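Local coordinates for protein serine-pyruvate aminotransferase (agxt) (Sulfolobus solfataricus, PDB 3ZRP) that probably transfers the amino group of L-serine to pyruvate, and perhaps that of alanine to glyoxylate, using pyridoxal 5'-phosphate as cofactor, at residues A277-L287 and E365-V376. Numbering follows the deposited sequence.
Sequences AIRAGLEALGL and EPIRFGEGVKAV
One face of the Arg-368 guanidinium is covered by Gly-286 CA, which sits 3.6 Å over the plane, nearer its rim than its centre, while the carbonyl oxygens of Glu-283 and Ala-284 approach obliquely. The arginine side chain was modelled in two conformers, and these contacts belong to the one described. Gly-286 closes helix 264-284 in a Schellman motif; glycine suits its positive phi, and its bare CA lies against the guanidinium. A bend at chi3 (-87°) folds the arginine back over this helix end, where NE gives a weak hydrogen bond to Ala-284 O (3.3 Å). In this conformer the cationic group sits by carbonyls at the negative end of the helix dipole, which probably favours it. Straighter is the backbone bond from Arg-368 N to Leu-285 O, 3.0 Å long.

Beyond the type II turn from Arg-368 to Glu-371, helix 372-381 runs back roughly antiparallel to helix 277-284, the short axes 147° apart and only 7.4 Å at closest. Small residues permit this: Gly-281 lies against Gly-372, and Ala-284 CB meets Ala-375 CB at a tight 3.5 Å. Branched residues fill the flanks, Val-376 reaching Ala-277 and Leu-285 lying alongside Ile-367, both pointing the same way. Helix 346-363 packs against Leu-285, Leu-287 and Val-376, joining three helices of the small domain of this fold-type I aminotransferase, far from the cofactor. Buried Glu-365 is held by backbone amides of Lys-307, Val-308 and Ala-309, and its aliphatic CG lies 4.2 Å from Leu-287 CD2.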
ATOM      1  N   ALA A 277      24.990  -9.012  22.587  1.00 31.72           N
ATOM      2  CA  ALA A 277      25.498  -7.952  23.475  1.00 27.64           C
ATOM      3  C   ALA A 277      24.400  -7.368  24.338  1.00 27.68           C
ATOM      4  O   ALA A 277      24.596  -7.208  25.542  1.00 30.77           O
ATOM      5  CB  ALA A 277      26.236  -6.816  22.695  1.00 26.86           C
ATOM      6  N   ILE A 278      23.243  -7.057  23.737  1.00 28.73           N
ATOM      7  CA  ILE A 278      22.109  -6.507  24.487  1.00 25.64           C
ATOM      8  C   ILE A 278      21.617  -7.528  25.511  1.00 29.29           C
ATOM      9  O   ILE A 278      21.329  -7.176  26.660  1.00 27.27           O
ATOM     10  CB  ILE A 278      20.917  -6.051  23.546  1.00 29.08           C
ATOM     11  CG1 ILE A 278      21.285  -4.752  22.809  1.00 29.14           C
ATOM     12  CG2 ILE A 278      19.607  -5.852  24.336  1.00 29.68           C
ATOM     13  CD1 ILE A 278      20.438  -4.449  21.573  1.00 26.72           C
ATOM     14  N   ARG A 279      21.516  -8.789  25.090  1.00 29.23           N
ATOM     15  CA  ARG A 279      21.057  -9.862  25.990  1.00 31.44           C
ATOM     16  C   ARG A 279      21.996 -10.029  27.192  1.00 32.75           C
ATOM     17  O   ARG A 279      21.525 -10.153  28.330  1.00 37.40           O
ATOM     18  CB  ARG A 279      20.906 -11.186  25.232  1.00 27.64           C
ATOM     19  CG  ARG A 279      19.631 -11.225  24.373  1.00 25.58           C
ATOM     20  CD  ARG A 279      19.253 -12.644  23.982  1.00 25.85           C
ATOM     21  NE  ARG A 279      20.281 -13.221  23.129  1.00 27.80           N
ATOM     22  CZ  ARG A 279      20.289 -13.156  21.810  1.00 31.21           C
ATOM     23  NH1 ARG A 279      19.277 -12.549  21.151  1.00 24.77           N
ATOM     24  NH2 ARG A 279      21.304 -13.720  21.158  1.00 30.79           N
ATOM     25  N   ALA A 280      23.302 -10.013  26.919  1.00 37.25           N
ATOM     26  CA  ALA A 280      24.341 -10.049  27.958  1.00 35.45           C
ATOM     27  C   ALA A 280      24.122  -8.943  28.968  1.00 36.97           C
ATOM     28  O   ALA A 280      24.181  -9.177  30.189  1.00 34.27           O
ATOM     29  CB  ALA A 280      25.733  -9.943  27.332  1.00 38.63           C
ATOM     30  N   GLY A 281      23.834  -7.741  28.467  1.00 34.12           N
ATOM     31  CA  GLY A 281      23.548  -6.609  29.327  1.00 33.01           C
ATOM     32  C   GLY A 281      22.294  -6.769  30.161  1.00 35.91           C
ATOM     33  O   GLY A 281      22.257  -6.341  31.315  1.00 38.27           O
ATOM     34  N   LEU A 282      21.249  -7.365  29.578  1.00 32.12           N
ATOM     35  CA  LEU A 282      19.990  -7.575  30.305  1.00 33.37           C
ATOM     36  C   LEU A 282      20.154  -8.594  31.437  1.00 34.73           C
ATOM     37  O   LEU A 282      19.612  -8.422  32.533  1.00 37.31           O
ATOM     38  CB  LEU A 282      18.885  -8.062  29.346  1.00 33.69           C
ATOM     39  CG  LEU A 282      18.413  -7.011  28.333  1.00 32.49           C
ATOM     40  CD1 LEU A 282      17.530  -7.657  27.269  1.00 27.91           C
ATOM     41  CD2 LEU A 282      17.679  -5.884  29.044  1.00 33.13           C
ATOM     42  N   GLU A 283      20.872  -9.664  31.126  1.00 35.15           N
ATOM     43  CA  GLU A 283      21.168 -10.714  32.091  0.60 40.12           C
ATOM     44  C   GLU A 283      21.994 -10.142  33.253  1.00 41.31           C
ATOM     45  O   GLU A 283      21.645 -10.318  34.429  1.00 39.09           O
ATOM     46  CB  GLU A 283      21.921 -11.856  31.398  0.60 41.37           C
ATOM     47  CG  GLU A 283      21.149 -13.184  31.295  0.60 53.20           C
ATOM     48  CD  GLU A 283      20.263 -13.323  30.053  0.60 57.43           C
ATOM     49  OE1 GLU A 283      20.621 -12.822  28.962  0.60 56.69           O
ATOM     50  OE2 GLU A 283      19.196 -13.962  30.174  0.60 61.82           O
ATOM     51  N   ALA A 284      23.072  -9.435  32.924  1.00 38.25           N
ATOM     52  CA  ALA A 284      23.910  -8.798  33.945  1.00 42.54           C
ATOM     53  C   ALA A 284      23.135  -7.810  34.824  1.00 40.07           C
ATOM     54  O   ALA A 284      23.504  -7.594  35.981  1.00 46.42           O
ATOM     55  CB  ALA A 284      25.131  -8.140  33.308  1.00 39.93           C
ATOM     56  N   LEU A 285      22.043  -7.244  34.297  1.00 34.64           N
ATOM     57  CA  LEU A 285      21.147  -6.389  35.093  1.00 33.57           C
ATOM     58  C   LEU A 285      20.237  -7.225  35.991  1.00 35.95           C
ATOM     59  O   LEU A 285      19.536  -6.692  36.867  1.00 38.28           O
ATOM     60  CB  LEU A 285      20.298  -5.477  34.194  1.00 36.10           C
ATOM     61  CG  LEU A 285      20.911  -4.181  33.617  1.00 37.56           C
ATOM     62  CD1 LEU A 285      20.003  -3.527  32.552  1.00 32.75           C
ATOM     63  CD2 LEU A 285      21.247  -3.176  34.684  1.00 37.81           C
ATOM     64  N   GLY A 286      20.237  -8.538  35.756  1.00 39.05           N
ATOM     65  CA  GLY A 286      19.322  -9.447  36.450  1.00 40.48           C
ATOM     66  C   GLY A 286      17.902  -9.391  35.911  1.00 41.12           C
ATOM     67  O   GLY A 286      16.963  -9.704  36.632  1.00 38.85           O
ATOM     68  N   LEU A 287      17.748  -9.003  34.644  1.00 39.58           N
ATOM     69  CA  LEU A 287      16.438  -8.993  33.985  1.00 40.62           C
ATOM     70  C   LEU A 287      16.186 -10.296  33.214  1.00 40.16           C
ATOM     71  O   LEU A 287      17.111 -10.884  32.631  1.00 44.00           O
ATOM     72  CB  LEU A 287      16.300  -7.780  33.052  1.00 40.52           C
ATOM     73  CG  LEU A 287      16.296  -6.387  33.703  1.00 37.53           C
ATOM     74  CD1 LEU A 287      16.566  -5.281  32.666  1.00 37.77           C
ATOM     75  CD2 LEU A 287      14.992  -6.146  34.457  1.00 34.87           C
ATOM     76  N   GLU A 365      12.606  -0.880  39.743  1.00 43.71           N
ATOM     77  CA  GLU A 365      12.742  -2.264  39.296  1.00 41.52           C
ATOM     78  C   GLU A 365      14.028  -2.858  39.880  1.00 48.75           C
ATOM     79  O   GLU A 365      15.105  -2.267  39.739  1.00 52.41           O
ATOM     80  CB  GLU A 365      12.730  -2.350  37.760  1.00 39.36           C
ATOM     81  CG  GLU A 365      12.865  -3.775  37.176  1.00 36.15           C
ATOM     82  CD  GLU A 365      11.610  -4.629  37.370  1.00 36.66           C
ATOM     83  OE1 GLU A 365      10.526  -4.071  37.636  1.00 42.93           O
ATOM     84  OE2 GLU A 365      11.711  -5.865  37.256  1.00 42.02           O
ATOM     85  N   PRO A 366      13.923  -4.023  40.550  1.00 50.31           N
ATOM     86  CA  PRO A 366      15.110  -4.668  41.119  1.00 51.43           C
ATOM     87  C   PRO A 366      16.139  -5.039  40.048  1.00 49.28           C
ATOM     88  O   PRO A 366      15.937  -5.995  39.287  1.00 53.71           O
ATOM     89  CB  PRO A 366      14.552  -5.931  41.804  1.00 51.14           C
ATOM     90  CG  PRO A 366      13.111  -6.026  41.405  1.00 52.21           C
ATOM     91  CD  PRO A 366      12.673  -4.688  40.950  1.00 48.67           C
ATOM     92  N   ILE A 367      17.223  -4.276  39.986  1.00 46.56           N
ATOM     93  CA  ILE A 367      18.300  -4.542  39.044  1.00 45.18           C
ATOM     94  C   ILE A 367      19.674  -4.398  39.690  1.00 50.01           C
ATOM     95  O   ILE A 367      19.810  -3.796  40.762  1.00 50.99           O
ATOM     96  CB  ILE A 367      18.224  -3.599  37.804  1.00 48.60           C
ATOM     97  CG1 ILE A 367      18.198  -2.128  38.239  1.00 49.54           C
ATOM     98  CG2 ILE A 367      17.002  -3.920  36.960  1.00 41.41           C
ATOM     99  CD1 ILE A 367      18.543  -1.149  37.121  1.00 45.24           C
ATOM    100  N   ARG A 368      20.684  -4.959  39.024  1.00 46.59           N
ATOM    101  CA  ARG A 368      22.064  -4.859  39.481  0.60 48.37           C
ATOM    102  C   ARG A 368      22.767  -3.671  38.807  1.00 49.36           C
ATOM    103  O   ARG A 368      23.263  -3.785  37.676  1.00 51.25           O
ATOM    104  CB  ARG A 368      22.813  -6.172  39.211  0.60 46.96           C
ATOM    105  CG  ARG A 368      22.086  -7.419  39.736  0.60 47.54           C
ATOM    106  CD  ARG A 368      23.017  -8.603  39.897  0.60 53.85           C
ATOM    107  NE  ARG A 368      23.163  -9.409  38.683  0.60 54.22           N
ATOM    108  CZ  ARG A 368      22.451 -10.499  38.408  0.60 53.16           C
ATOM    109  NH1 ARG A 368      21.505 -10.921  39.243  0.60 47.01           N
ATOM    110  NH2 ARG A 368      22.686 -11.165  37.283  0.60 52.49           N
ATOM    111  N   PHE A 369      22.809  -2.533  39.506  1.00 49.38           N
ATOM    112  CA  PHE A 369      23.427  -1.301  38.983  1.00 52.24           C
ATOM    113  C   PHE A 369      24.906  -1.459  38.653  1.00 54.44           C
ATOM    114  O   PHE A 369      25.626  -2.216  39.311  1.00 56.44           O
ATOM    115  CB  PHE A 369      23.256  -0.120  39.942  1.00 62.05           C
ATOM    116  CG  PHE A 369      21.909  -0.045  40.593  1.00 73.79           C
ATOM    117  CD1 PHE A 369      20.767   0.262  39.857  1.00 77.38           C
ATOM    118  CD2 PHE A 369      21.783  -0.254  41.963  1.00 78.44           C
ATOM    119  CE1 PHE A 369      19.517   0.354  40.483  1.00 74.12           C
ATOM    120  CE2 PHE A 369      20.536  -0.183  42.593  1.00 73.52           C
ATOM    121  CZ  PHE A 369      19.404   0.123  41.852  1.00 74.49           C
ATOM    122  N   GLY A 370      25.350  -0.742  37.624  1.00 49.41           N
ATOM    123  CA  GLY A 370      26.757  -0.687  37.251  1.00 43.23           C
ATOM    124  C   GLY A 370      27.300  -1.908  36.559  1.00 49.86           C
ATOM    125  O   GLY A 370      28.520  -2.046  36.403  1.00 49.44           O
ATOM    126  N   GLU A 371      26.403  -2.791  36.117  1.00 53.53           N
ATOM    127  CA  GLU A 371      26.815  -4.068  35.519  1.00 54.48           C
ATOM    128  C   GLU A 371      26.396  -4.211  34.054  1.00 51.40           C
ATOM    129  O   GLU A 371      27.079  -4.879  33.269  1.00 46.24           O
ATOM    130  CB  GLU A 371      26.282  -5.250  36.340  1.00 60.66           C
ATOM    131  CG  GLU A 371      26.640  -5.207  37.825  1.00 65.49           C
ATOM    132  CD  GLU A 371      28.106  -5.490  38.120  1.00 67.41           C
ATOM    133  OE1 GLU A 371      28.837  -5.991  37.238  1.00 64.49           O
ATOM    134  OE2 GLU A 371      28.530  -5.217  39.265  1.00 80.79           O
ATOM    135  N   GLY A 372      25.282  -3.572  33.695  1.00 48.24           N
ATOM    136  CA  GLY A 372      24.767  -3.617  32.321  1.00 49.02           C
ATOM    137  C   GLY A 372      25.765  -3.304  31.211  1.00 44.35           C
ATOM    138  O   GLY A 372      26.050  -4.151  30.357  1.00 39.09           O
ATOM    139  N   VAL A 373      26.307  -2.083  31.222  1.00 42.09           N
ATOM    140  CA  VAL A 373      27.153  -1.610  30.115  1.00 38.25           C
ATOM    141  C   VAL A 373      28.455  -2.393  29.948  1.00 39.61           C
ATOM    142  O   VAL A 373      28.855  -2.701  28.818  1.00 40.17           O
ATOM    143  CB  VAL A 373      27.421  -0.080  30.200  1.00 43.77           C
ATOM    144  CG1 VAL A 373      28.166   0.405  28.968  1.00 38.11           C
ATOM    145  CG2 VAL A 373      26.112   0.686  30.345  1.00 36.30           C
ATOM    146  N   LYS A 374      29.119  -2.725  31.058  1.00 43.86           N
ATOM    147  CA  LYS A 374      30.334  -3.550  30.972  1.00 48.85           C
ATOM    148  C   LYS A 374      30.063  -4.908  30.324  1.00 45.81           C
ATOM    149  O   LYS A 374      30.850  -5.368  29.481  1.00 49.82           O
ATOM    150  CB  LYS A 374      31.068  -3.701  32.323  1.00 58.19           C
ATOM    151  CG  LYS A 374      30.197  -3.733  33.582  1.00 66.97           C
ATOM    152  CD  LYS A 374      31.044  -3.770  34.869  1.00 74.74           C
ATOM    153  CE  LYS A 374      31.681  -2.416  35.204  1.00 80.57           C
ATOM    154  NZ  LYS A 374      32.728  -2.532  36.254  1.00 78.43           N
ATOM    155  N   ALA A 375      28.943  -5.526  30.691  1.00 41.74           N
ATOM    156  CA  ALA A 375      28.530  -6.789  30.068  1.00 40.95           C
ATOM    157  C   ALA A 375      28.411  -6.633  28.547  1.00 36.26           C
ATOM    158  O   ALA A 375      28.929  -7.462  27.789  1.00 36.11           O
ATOM    159  CB  ALA A 375      27.215  -7.279  30.671  1.00 42.68           C
ATOM    160  N   VAL A 376      27.744  -5.560  28.119  1.00 35.77           N
ATOM    161  CA  VAL A 376      27.647  -5.199  26.692  1.00 36.21           C
ATOM    162  C   VAL A 376      29.032  -4.983  26.076  1.00 37.30           C
ATOM    163  O   VAL A 376      29.351  -5.557  25.032  1.00 36.19           O
ATOM    164  CB  VAL A 376      26.767  -3.904  26.486  1.00 33.94           C
ATOM    165  CG1 VAL A 376      26.690  -3.517  25.014  1.00 35.49           C
ATOM    166  CG2 VAL A 376      25.363  -4.085  27.054  1.00 29.66           C
TER